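Local coordinates for 3-oxoacyl-[acyl-carrier-protein] synthase 3 (Micrococcus luteus NCTC 2665, PDB 4EWP) that probably catalyses the first condensation of fatty acid synthesis, adding two carbons from malonyl-ACP to an acetyl group taken from acetyl-CoA, at residues S120-G125 with G339-A344; A124-G129 with S311-M316; H144-G149 with A174-A179; A270-H275 with L330-G335; P274-M279 with V296-I301. All coordinates share one frame; numbering follows the deposited sequence.

The five contacts spread over the two related halves of a thiolase fold. Interaction 3 lies in the N-terminal sheet and interaction 4 in the C-terminal sheet, their centres about 17 Å apart. Interaction 2 joins one helix from each half and touches both of those contacts. Interaction 1 sets the loop before helix 125-138 on strand 341-348, and interaction 5 packs the loop after strand 269-274 against 296-301. Along the chain, interactions 1 and 2 start from the same stretch and enclose interaction 3; interactions 4 and 5 share their start. Interaction 1 holds C123, while interactions 4 and 5 hold H275, so residues of the predicted active site are brought together from far apart in sequence.

Interaction 1 of 5, residues S120-G125 with G339-A344; sequences SAACAG and GLVYGA
V341 is the first residue of 339-344 to meet the loop 120-125. Its chi1 of -65° leaves CG2 flanked by both backbone arms of V341 and facing the loop. CG2 lies 3.3 Å from A121 O. It also meets three alanine methyls: A124 CB at 3.8 Å, A121 CB at 4.3 Å and A122 CB at 4.4 Å. One branch of V341 thus touches A121, A122 and A124. Methyl groups meet one another and backbone atoms; no side-chain polar group takes part. V341 also touches A116 of the second subunit.

The main chain of the strand continues the contact. V341 O is 3.7 Å from A124 CB, and Y342 CA is 3.7 Å from that same methyl. The Y342 side chain points away from the loop and packs on M251 and V254 of helix 240-262. At G343 the methyl of A124 faces backbone alone, with A124 CB 4.0 Å from G343 N. G343 is paired by its backbone to G335.

The bend of the loop is held by G125 N bonding to A122 O at 2.9 Å, with a weaker bond from A124 N to A121 O. C123, the predicted active-site cysteine, lies in this bend, just before helix 125-138. A cysteine in a tight turn at the start of a buried helix is characteristic of the thiolase fold and of FabH-type synthases.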
# COMPACT_ATOMS: atom_id res chain seq x y z
N SER A 120 0.50 -3.05 -0.51
CA SER A 120 0.31 -4.39 0.01
C SER A 120 -0.23 -5.31 -1.08
O SER A 120 -1.44 -5.28 -1.39
CB SER A 120 -0.65 -4.40 1.20
OG SER A 120 -0.78 -5.70 1.76
N ALA A 121 0.66 -6.12 -1.64
CA ALA A 121 0.30 -7.08 -2.67
C ALA A 121 1.19 -8.31 -2.58
O ALA A 121 1.50 -8.98 -3.59
CB ALA A 121 0.37 -6.44 -4.04
N ALA A 122 1.62 -8.59 -1.35
CA ALA A 122 2.32 -9.83 -1.05
C ALA A 122 3.48 -10.05 -2.02
O ALA A 122 4.19 -9.10 -2.38
CB ALA A 122 1.33 -11.00 -1.11
N CYS A 123 3.65 -11.31 -2.44
CA CYS A 123 4.76 -11.69 -3.31
C CYS A 123 4.58 -11.14 -4.72
O CYS A 123 5.53 -11.14 -5.51
CB CYS A 123 4.94 -13.22 -3.38
SG CYS A 123 5.07 -14.03 -1.76
N ALA A 124 3.38 -10.67 -5.06
CA ALA A 124 3.19 -10.05 -6.36
C ALA A 124 3.53 -8.56 -6.27
O ALA A 124 3.42 -7.83 -7.25
CB ALA A 124 1.76 -10.24 -6.87
N GLY A 125 3.98 -8.13 -5.09
CA GLY A 125 4.15 -6.72 -4.79
C GLY A 125 5.09 -5.94 -5.71
O GLY A 125 4.83 -4.78 -6.05
N GLY A 339 -3.59 -13.40 -1.22
CA GLY A 339 -4.62 -12.52 -1.73
C GLY A 339 -5.88 -13.24 -2.17
O GLY A 339 -6.96 -13.03 -1.59
N LEU A 340 -5.77 -14.08 -3.20
CA LEU A 340 -4.53 -14.27 -3.94
C LEU A 340 -4.35 -13.10 -4.92
O LEU A 340 -5.33 -12.53 -5.40
CB LEU A 340 -4.59 -15.60 -4.68
CG LEU A 340 -4.56 -16.90 -3.86
CD1 LEU A 340 -5.01 -18.11 -4.69
CD2 LEU A 340 -3.17 -17.14 -3.30
N VAL A 341 -3.11 -12.74 -5.21
CA VAL A 341 -2.83 -11.71 -6.21
C VAL A 341 -1.67 -12.13 -7.12
O VAL A 341 -0.82 -12.94 -6.73
CB VAL A 341 -2.52 -10.33 -5.58
CG1 VAL A 341 -3.74 -9.78 -4.86
CG2 VAL A 341 -1.30 -10.41 -4.65
N TYR A 342 -1.63 -11.57 -8.32
CA TYR A 342 -0.56 -11.83 -9.28
C TYR A 342 -0.32 -10.64 -10.21
O TYR A 342 -1.23 -9.85 -10.46
CB TYR A 342 -0.91 -13.05 -10.13
CG TYR A 342 -2.20 -12.91 -10.90
CD1 TYR A 342 -3.39 -13.43 -10.41
CD2 TYR A 342 -2.23 -12.25 -12.12
CE1 TYR A 342 -4.58 -13.31 -11.13
CE2 TYR A 342 -3.40 -12.12 -12.84
CZ TYR A 342 -4.57 -12.65 -12.34
OH TYR A 342 -5.74 -12.52 -13.06
N GLY A 343 0.88 -10.55 -10.75
CA GLY A 343 1.21 -9.52 -11.73
C GLY A 343 2.34 -9.98 -12.64
O GLY A 343 3.27 -10.67 -12.19
N ALA A 344 2.25 -9.61 -13.92
CA ALA A 344 3.27 -9.99 -14.90
C ALA A 344 3.50 -8.93 -15.97
O ALA A 344 2.57 -8.22 -16.37
CB ALA A 344 2.90 -11.33 -15.57

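Interaction 2 of 5, residues A124-G129 with S311-M316; sequences AGYCYG and SIPLAM
Y126 and P313 make the one CH-pi contact of this helix pair. P313 CD sits over the face of the Y126 ring, 3.8 Å from its centroid and 13° off the normal. P313 CG lies beside it, 3.7 Å from Y126 CD2. The ring reaches the proline because Y126 CG is anti to the backbone N (chi1 157°), which turns the side chain out toward helix 311-322.

I312 makes apolar contacts with two branches. Its CG2 comes obliquely to the ring, 3.5 Å from Y126 CE1, and the two side chains cross at about a right angle. Its other branch ends in CD1, 3.8 Å from C127 SG. M316 turns back at its last torsion, and its CE rests as a methyl on a hydroxyl, 3.6 Å from Y126 OH.

The polar groups are served from outside the pair. Y126 OH is hydrogen-bonded to Q333 OE1, which satisfies this hydroxyl on a buried residue. S311 OG bonds both H275 ND1 and Q276 N. S311 probably helps to orient H275, a predicted active-site residue.

The axes of 125-129 and 311-316 run at 84° to each other and approach to 9.9 Å. These helices come from the two halves of the thiolase fold and meet in its central layer. Y126 also packs on I16 of strand 13-22, while I312 and M316 rest on I273 of strand 269-274 and Q333 of strand 330-337.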
# COMPACT_ATOMS: atom_id res chain seq x y z
N ALA A 124 3.38 -10.67 -5.06
CA ALA A 124 3.19 -10.05 -6.36
C ALA A 124 3.53 -8.56 -6.27
O ALA A 124 3.42 -7.83 -7.25
CB ALA A 124 1.76 -10.24 -6.87
N GLY A 125 3.98 -8.13 -5.09
CA GLY A 125 4.15 -6.72 -4.79
C GLY A 125 5.09 -5.94 -5.71
O GLY A 125 4.83 -4.78 -6.05
N TYR A 126 6.19 -6.56 -6.12
CA TYR A 126 7.10 -5.89 -7.03
C TYR A 126 6.46 -5.71 -8.41
O TYR A 126 6.57 -4.64 -9.00
CB TYR A 126 8.42 -6.63 -7.13
CG TYR A 126 9.19 -6.35 -8.39
CD1 TYR A 126 9.05 -7.18 -9.49
CD2 TYR A 126 10.07 -5.28 -8.47
CE1 TYR A 126 9.76 -6.95 -10.65
CE2 TYR A 126 10.79 -5.04 -9.62
CZ TYR A 126 10.63 -5.89 -10.71
OH TYR A 126 11.32 -5.67 -11.87
N CYS A 127 5.78 -6.74 -8.91
CA CYS A 127 5.09 -6.62 -10.21
C CYS A 127 3.92 -5.63 -10.17
O CYS A 127 3.63 -4.97 -11.18
CB CYS A 127 4.62 -7.99 -10.72
SG CYS A 127 5.99 -9.01 -11.37
N TYR A 128 3.25 -5.52 -9.02
CA TYR A 128 2.22 -4.49 -8.82
C TYR A 128 2.91 -3.13 -8.82
O TYR A 128 2.41 -2.18 -9.40
CB TYR A 128 1.47 -4.70 -7.48
CG TYR A 128 0.16 -5.46 -7.58
CD1 TYR A 128 0.13 -6.80 -8.00
CD2 TYR A 128 -1.05 -4.86 -7.22
CE1 TYR A 128 -1.08 -7.51 -8.09
CE2 TYR A 128 -2.26 -5.56 -7.31
CZ TYR A 128 -2.27 -6.88 -7.74
OH TYR A 128 -3.47 -7.56 -7.82
N GLY A 129 4.07 -3.05 -8.17
CA GLY A 129 4.85 -1.82 -8.14
C GLY A 129 5.22 -1.38 -9.55
O GLY A 129 5.13 -0.21 -9.89
N SER A 311 11.85 -10.93 -4.38
CA SER A 311 12.42 -12.08 -5.09
C SER A 311 12.80 -11.81 -6.55
O SER A 311 13.89 -12.18 -6.99
CB SER A 311 11.53 -13.32 -4.96
OG SER A 311 10.56 -13.39 -5.99
N ILE A 312 11.92 -11.16 -7.30
CA ILE A 312 12.18 -10.99 -8.72
C ILE A 312 13.33 -10.02 -9.03
O ILE A 312 14.22 -10.35 -9.81
CB ILE A 312 10.91 -10.59 -9.48
CG1 ILE A 312 9.96 -11.79 -9.53
CG2 ILE A 312 11.25 -10.10 -10.89
CD1 ILE A 312 8.55 -11.45 -10.06
N PRO A 313 13.31 -8.82 -8.42
CA PRO A 313 14.45 -7.93 -8.72
C PRO A 313 15.77 -8.51 -8.22
O PRO A 313 16.80 -8.32 -8.88
CB PRO A 313 14.09 -6.62 -8.00
CG PRO A 313 13.02 -6.99 -6.97
CD PRO A 313 12.30 -8.19 -7.54
N LEU A 314 15.76 -9.21 -7.08
CA LEU A 314 16.98 -9.87 -6.61
C LEU A 314 17.50 -10.87 -7.65
O LEU A 314 18.69 -10.92 -7.95
CB LEU A 314 16.77 -10.57 -5.26
CG LEU A 314 16.81 -9.73 -3.98
CD1 LEU A 314 16.54 -10.61 -2.77
CD2 LEU A 314 18.16 -9.02 -3.84
N ALA A 315 16.59 -11.67 -8.21
CA ALA A 315 16.96 -12.69 -9.19
C ALA A 315 17.41 -12.04 -10.49
O ALA A 315 18.33 -12.51 -11.15
CB ALA A 315 15.80 -13.63 -9.45
N MET A 316 16.75 -10.94 -10.86
CA MET A 316 17.12 -10.20 -12.06
C MET A 316 18.53 -9.67 -11.91
O MET A 316 19.36 -9.75 -12.83
CB MET A 316 16.17 -9.02 -12.28
CG MET A 316 16.47 -8.25 -13.54
SD MET A 316 15.55 -6.72 -13.61
CE MET A 316 13.87 -7.34 -13.69

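Interaction 3 of 5, residues H144-G149 with A174-A179; sequences HVLVVG and AVIVAA
V147 and V175 are joined by two backbone hydrogen bonds. V147 N gives to V175 O at 2.8 Å, and V175 N returns one to V147 O at the same length. The first is almost straight, with 176° at the hydrogen. V145 and V177 form a second pair of the same kind, also with both bonds at 2.8 Å. Between and beyond them lie the non-hydrogen-bonded pairs H144 with A178, L146 with I176 and V148 with A174. CA-H...O contacts lie here, such as A174 CA to V147 O at 3.3 Å.

The strands run antiparallel, their axes 160° apart in direction. They belong to the mixed five-stranded sheet of the N-terminal half of the thiolase fold. Strand 13-22 lies beside 170-180, and strand 86-90 lies beside 144-152. The contact is far from the predicted active site.

V145, V147, V175 and V177 point to one face. There V145, V147 and V177 pack on A133 of helix 125-138, and V175 packs on Y126 of that helix. The other face carries H144, L146, V148, A174, I176 and A178, and it is covered in part by helix 62-76. On it, chi1 172° and chi2 71° of L146 together bring CD1 toward the neighbouring strand. L146 CD1 lies 3.9 Å from I176 CG1 and 3.7 Å from V175 O. V148 CG2 meets A174 CB at 3.9 Å. At the far end, A178 CB lies oblique to the H144 ring, 3.7 Å from H144 CD2.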
# COMPACT_ATOMS: atom_id res chain seq x y z
N HIS A 144 10.74 9.62 -13.23
CA HIS A 144 11.56 8.56 -12.62
C HIS A 144 10.89 8.00 -11.34
O HIS A 144 10.66 8.74 -10.38
CB HIS A 144 12.96 9.09 -12.27
CG HIS A 144 13.73 9.62 -13.44
ND1 HIS A 144 13.73 10.96 -13.78
CD2 HIS A 144 14.54 9.00 -14.33
CE1 HIS A 144 14.50 11.14 -14.84
NE2 HIS A 144 15.00 9.97 -15.19
N VAL A 145 10.61 6.70 -11.33
CA VAL A 145 9.90 6.09 -10.21
C VAL A 145 10.78 4.99 -9.64
O VAL A 145 11.28 4.13 -10.38
CB VAL A 145 8.53 5.50 -10.65
CG1 VAL A 145 7.77 4.84 -9.47
CG2 VAL A 145 7.68 6.58 -11.28
N LEU A 146 10.98 5.04 -8.33
CA LEU A 146 11.71 3.99 -7.65
C LEU A 146 10.73 2.94 -7.15
O LEU A 146 9.74 3.29 -6.52
CB LEU A 146 12.49 4.57 -6.47
CG LEU A 146 13.16 3.55 -5.57
CD1 LEU A 146 14.36 2.87 -6.26
CD2 LEU A 146 13.58 4.21 -4.28
N VAL A 147 10.99 1.66 -7.44
CA VAL A 147 10.16 0.57 -6.91
C VAL A 147 11.03 -0.38 -6.09
O VAL A 147 12.06 -0.85 -6.57
CB VAL A 147 9.46 -0.23 -8.04
CG1 VAL A 147 8.62 -1.35 -7.45
CG2 VAL A 147 8.61 0.68 -8.90
N VAL A 148 10.63 -0.63 -4.86
CA VAL A 148 11.40 -1.50 -3.99
C VAL A 148 10.52 -2.63 -3.49
O VAL A 148 9.49 -2.39 -2.85
CB VAL A 148 11.96 -0.73 -2.77
CG1 VAL A 148 12.79 -1.67 -1.91
CG2 VAL A 148 12.85 0.40 -3.24
N GLY A 149 10.91 -3.86 -3.78
CA GLY A 149 10.26 -5.01 -3.17
C GLY A 149 11.15 -5.39 -2.01
O GLY A 149 12.35 -5.61 -2.22
N ALA A 174 15.51 -3.57 -5.87
CA ALA A 174 14.99 -2.28 -6.30
C ALA A 174 15.14 -2.04 -7.79
O ALA A 174 16.11 -2.44 -8.40
CB ALA A 174 15.64 -1.14 -5.51
N VAL A 175 14.18 -1.34 -8.36
CA VAL A 175 14.20 -1.05 -9.78
C VAL A 175 13.84 0.42 -9.99
O VAL A 175 13.09 1.01 -9.19
CB VAL A 175 13.23 -2.03 -10.47
CG1 VAL A 175 12.18 -1.31 -11.29
CG2 VAL A 175 14.00 -3.13 -11.22
N ILE A 176 14.40 1.04 -11.02
CA ILE A 176 13.99 2.40 -11.37
C ILE A 176 13.31 2.45 -12.74
O ILE A 176 13.88 2.05 -13.76
CB ILE A 176 15.16 3.41 -11.32
CG1 ILE A 176 15.73 3.49 -9.89
CG2 ILE A 176 14.66 4.79 -11.76
CD1 ILE A 176 16.98 4.33 -9.80
N VAL A 177 12.08 2.94 -12.77
CA VAL A 177 11.34 3.00 -14.01
C VAL A 177 11.36 4.43 -14.53
O VAL A 177 11.02 5.37 -13.80
CB VAL A 177 9.89 2.56 -13.80
CG1 VAL A 177 9.11 2.66 -15.12
CG2 VAL A 177 9.85 1.15 -13.21
N ALA A 178 11.76 4.60 -15.78
CA ALA A 178 11.90 5.94 -16.33
C ALA A 178 11.14 6.15 -17.65
O ALA A 178 10.91 5.20 -18.43
CB ALA A 178 13.38 6.28 -16.53
N ALA A 179 10.77 7.40 -17.90
CA ALA A 179 10.26 7.78 -19.22
C ALA A 179 11.23 7.31 -20.31
O ALA A 179 12.44 7.33 -20.13
CB ALA A 179 10.05 9.30 -19.30

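Interaction 4 of 5, residues A270-H275 with L330-G335; sequences AAFIPH and LALQIG
F272 lies alongside L332 on two neighbouring parallel strands. They belong to the mixed sheet of the C-terminal half of the thiolase fold. The phenylalanine can be followed outward. From CB, its CG runs anti to the backbone N (chi1 171°), and the ring comes to lie beside the leucine, both side chains pointing the same way. CD1 meets L332 O at 3.8 Å and L332 CD2 at 3.9 Å. CE1, further out, touches L332 CD2 again and also I334 CG2, at 4.0 Å. P274 CD of the same strand sits over the centre of one ring face. F285 meets the ring edge-to-face.

L330 O takes two backbone bonds. A270, at the corner before the strand, gives the first from its N, and A271 N gives the second. The parallel pairing then runs on. L332 N gives to A271 O. I273 N gives to L332 O at 2.8 Å. H275 N gives to I334 O in a nearly straight bond, with 177° at the hydrogen.

On the opposite face of the sheet, I273 CD1 packs on A331 CB at 3.8 Å. Q333 also points there, and its NE2 is hydrogen-bonded to Q345 OE1.

Just past the strand 271-274 comes H275, a predicted active-site residue. Its ring leads away from the partner strand toward C123 and N306. H275 CB stays against the strand, 3.7 Å from G335 CA.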
# COMPACT_ATOMS: atom_id res chain seq x y z
N ALA A 270 15.05 -13.45 -23.45
CA ALA A 270 16.41 -13.75 -23.02
C ALA A 270 16.37 -14.39 -21.64
O ALA A 270 17.30 -15.09 -21.25
CB ALA A 270 17.25 -12.50 -22.98
N ALA A 271 15.29 -14.16 -20.91
CA ALA A 271 15.21 -14.69 -19.55
C ALA A 271 13.78 -14.85 -19.07
O ALA A 271 12.86 -14.17 -19.54
CB ALA A 271 15.99 -13.80 -18.58
N PHE A 272 13.60 -15.77 -18.13
CA PHE A 272 12.33 -16.00 -17.47
C PHE A 272 12.57 -15.84 -15.98
O PHE A 272 13.35 -16.58 -15.39
CB PHE A 272 11.80 -17.41 -17.79
CG PHE A 272 10.60 -17.80 -16.98
CD1 PHE A 272 9.54 -16.92 -16.81
CD2 PHE A 272 10.53 -19.05 -16.38
CE1 PHE A 272 8.42 -17.28 -16.05
CE2 PHE A 272 9.43 -19.42 -15.62
CZ PHE A 272 8.36 -18.53 -15.46
N ILE A 273 11.93 -14.84 -15.38
CA ILE A 273 12.19 -14.54 -13.99
C ILE A 273 10.92 -14.63 -13.17
O ILE A 273 10.31 -13.60 -12.86
CB ILE A 273 12.83 -13.16 -13.81
CG1 ILE A 273 13.94 -12.95 -14.85
CG2 ILE A 273 13.39 -13.04 -12.39
CD1 ILE A 273 14.46 -11.53 -14.92
N PRO A 274 10.51 -15.85 -12.81
CA PRO A 274 9.33 -15.90 -11.96
C PRO A 274 9.71 -15.58 -10.52
O PRO A 274 10.86 -15.77 -10.10
CB PRO A 274 8.87 -17.36 -12.09
CG PRO A 274 10.15 -18.12 -12.34
CD PRO A 274 11.01 -17.19 -13.17
N HIS A 275 8.75 -15.07 -9.78
CA HIS A 275 8.86 -15.01 -8.34
C HIS A 275 9.44 -16.34 -7.82
O HIS A 275 9.00 -17.42 -8.25
CB HIS A 275 7.48 -14.77 -7.78
CG HIS A 275 7.32 -15.17 -6.35
ND1 HIS A 275 8.12 -14.67 -5.35
CD2 HIS A 275 6.46 -16.02 -5.75
CE1 HIS A 275 7.76 -15.19 -4.20
NE2 HIS A 275 6.75 -16.02 -4.41
N LEU A 330 14.90 -9.29 -23.55
CA LEU A 330 13.56 -9.33 -22.97
C LEU A 330 13.44 -10.37 -21.86
O LEU A 330 13.89 -11.51 -22.01
CB LEU A 330 12.51 -9.64 -24.05
CG LEU A 330 12.41 -8.62 -25.18
CD1 LEU A 330 11.41 -9.11 -26.21
CD2 LEU A 330 12.02 -7.26 -24.63
N ALA A 331 12.82 -9.97 -20.75
CA ALA A 331 12.58 -10.86 -19.62
C ALA A 331 11.10 -10.87 -19.25
O ALA A 331 10.46 -9.81 -19.14
CB ALA A 331 13.41 -10.43 -18.42
N LEU A 332 10.55 -12.06 -19.08
CA LEU A 332 9.20 -12.21 -18.54
C LEU A 332 9.32 -12.28 -17.03
O LEU A 332 10.04 -13.14 -16.49
CB LEU A 332 8.54 -13.49 -19.07
CG LEU A 332 7.19 -13.94 -18.50
CD1 LEU A 332 6.12 -12.91 -18.80
CD2 LEU A 332 6.81 -15.27 -19.09
N GLN A 333 8.65 -11.38 -16.33
CA GLN A 333 8.63 -11.42 -14.87
C GLN A 333 7.20 -11.59 -14.43
O GLN A 333 6.29 -10.98 -14.99
CB GLN A 333 9.23 -10.16 -14.25
CG GLN A 333 8.65 -8.91 -14.83
CD GLN A 333 9.33 -7.68 -14.26
OE1 GLN A 333 10.55 -7.68 -14.03
NE2 GLN A 333 8.53 -6.63 -13.99
N ILE A 334 7.00 -12.45 -13.44
CA ILE A 334 5.66 -12.75 -13.00
C ILE A 334 5.71 -13.13 -11.53
O ILE A 334 6.42 -14.06 -11.14
CB ILE A 334 5.05 -13.89 -13.84
CG1 ILE A 334 3.65 -14.24 -13.32
CG2 ILE A 334 5.95 -15.13 -13.81
CD1 ILE A 334 2.88 -15.13 -14.28
N GLY A 335 4.98 -12.37 -10.71
CA GLY A 335 4.91 -12.61 -9.28
C GLY A 335 3.51 -12.99 -8.85
O GLY A 335 2.54 -12.63 -9.52

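Interaction 5 of 5, residues P274-M279 with V296-I301; sequences PHQANM and VVARDI
Q276 is the centre of an inverse gamma turn, and its CA lies 5.4 Å from I301 CA, the nearest CA pair of the two segments. The Q276 side chain turns at chi2 (-64°), which folds its amide back against 296-301. Three bonds then grip that amide. OE1 accepts from I301 N at 2.9 Å, in the carbonyl plane and on a lone pair. NE2 gives to P274 O at 2.8 Å and to A298 O at 3.2 Å. The bond to A298 approaches from above the A298 carbonyl plane, not along a lone pair. With both ends of the amide engaged, its rotation is fixed.

I301 packs beside it. I301 CB is 3.8 Å from Q276 CB, and I301 CD1 reaches the backbone at N278 N. M279 is kinked at its last two torsions and lies across R299. Its SD is 3.7 Å from R299 CD and stands at the edge of the guanidinium, in its plane. Its CE meets I301 CG2 at 3.8 Å. R299 NH1 is salt-bridged to D283, and V297 CG1 lies over one guanidinium face.

N278 is the N-cap of helix 279-288, its OD1 bonding I281 N. The Q276 clamp and the N278 N-cap shape residues 276-280, the predicted ACP-binding region just after H275.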
# COMPACT_ATOMS: atom_id res chain seq x y z
N PRO A 274 10.51 -15.85 -12.81
CA PRO A 274 9.33 -15.90 -11.96
C PRO A 274 9.71 -15.58 -10.52
O PRO A 274 10.86 -15.77 -10.10
CB PRO A 274 8.87 -17.36 -12.09
CG PRO A 274 10.15 -18.12 -12.34
CD PRO A 274 11.01 -17.19 -13.17
N HIS A 275 8.75 -15.07 -9.78
CA HIS A 275 8.86 -15.01 -8.34
C HIS A 275 9.44 -16.34 -7.82
O HIS A 275 9.00 -17.42 -8.25
CB HIS A 275 7.48 -14.77 -7.78
CG HIS A 275 7.32 -15.17 -6.35
ND1 HIS A 275 8.12 -14.67 -5.35
CD2 HIS A 275 6.46 -16.02 -5.75
CE1 HIS A 275 7.76 -15.19 -4.20
NE2 HIS A 275 6.75 -16.02 -4.41
N GLN A 276 10.42 -16.25 -6.92
CA GLN A 276 11.14 -17.42 -6.41
C GLN A 276 10.39 -18.13 -5.28
O GLN A 276 10.81 -18.09 -4.12
CB GLN A 276 12.53 -17.01 -5.93
CG GLN A 276 13.43 -16.42 -7.02
CD GLN A 276 13.76 -17.43 -8.13
OE1 GLN A 276 14.55 -18.35 -7.93
NE2 GLN A 276 13.15 -17.24 -9.31
N ALA A 277 9.28 -18.77 -5.62
CA ALA A 277 8.40 -19.35 -4.62
C ALA A 277 8.93 -20.71 -4.14
O ALA A 277 8.85 -21.05 -2.95
CB ALA A 277 6.99 -19.49 -5.19
N ASN A 278 9.48 -21.47 -5.07
CA ASN A 278 9.79 -22.86 -4.83
C ASN A 278 10.43 -23.45 -6.09
O ASN A 278 9.93 -23.26 -7.20
CB ASN A 278 8.49 -23.57 -4.49
CG ASN A 278 8.67 -25.02 -4.21
OD1 ASN A 278 9.01 -25.79 -5.10
ND2 ASN A 278 8.42 -25.41 -2.97
N MET A 279 11.55 -24.15 -5.94
CA MET A 279 12.25 -24.64 -7.14
C MET A 279 11.33 -25.52 -7.97
O MET A 279 11.34 -25.47 -9.21
CB MET A 279 13.51 -25.41 -6.77
CG MET A 279 14.38 -25.71 -7.98
SD MET A 279 15.17 -24.22 -8.59
CE MET A 279 16.56 -24.14 -7.46
N VAL A 296 17.32 -18.08 -20.17
CA VAL A 296 17.90 -18.27 -18.85
C VAL A 296 16.78 -18.20 -17.80
O VAL A 296 16.06 -17.21 -17.73
CB VAL A 296 18.96 -17.19 -18.55
CG1 VAL A 296 19.56 -17.40 -17.17
CG2 VAL A 296 20.04 -17.20 -19.63
N VAL A 297 16.64 -19.25 -17.00
CA VAL A 297 15.66 -19.29 -15.93
C VAL A 297 16.27 -18.89 -14.57
O VAL A 297 17.24 -19.51 -14.11
CB VAL A 297 15.04 -20.69 -15.82
CG1 VAL A 297 14.11 -20.78 -14.63
CG2 VAL A 297 14.31 -21.05 -17.11
N ALA A 298 15.72 -17.86 -13.94
CA ALA A 298 16.16 -17.45 -12.60
C ALA A 298 15.91 -18.55 -11.54
O ALA A 298 14.79 -19.02 -11.39
CB ALA A 298 15.48 -16.16 -12.17
N ARG A 299 16.95 -18.93 -10.81
CA ARG A 299 16.79 -19.90 -9.72
C ARG A 299 17.49 -19.44 -8.45
O ARG A 299 17.96 -20.26 -7.66
CB ARG A 299 17.31 -21.28 -10.14
CG ARG A 299 16.64 -21.87 -11.36
CD ARG A 299 17.10 -23.30 -11.64
NE ARG A 299 16.82 -23.63 -13.03
CZ ARG A 299 15.71 -24.21 -13.43
NH1 ARG A 299 14.81 -24.55 -12.53
NH2 ARG A 299 15.50 -24.47 -14.71
N ASP A 300 17.56 -18.14 -8.25
CA ASP A 300 18.15 -17.56 -7.05
C ASP A 300 17.68 -18.22 -5.75
O ASP A 300 18.41 -18.24 -4.75
CB ASP A 300 17.83 -16.06 -7.00
CG ASP A 300 18.73 -15.30 -6.05
OD1 ASP A 300 19.89 -15.74 -5.84
OD2 ASP A 300 18.29 -14.27 -5.52
N ILE A 301 16.46 -18.76 -5.74
CA ILE A 301 15.87 -19.35 -4.53
C ILE A 301 16.80 -20.34 -3.79
O ILE A 301 16.72 -20.45 -2.56
CB ILE A 301 14.53 -20.06 -4.84
CG1 ILE A 301 13.71 -20.23 -3.56
CG2 ILE A 301 14.78 -21.40 -5.50
CD1 ILE A 301 12.56 -21.19 -3.72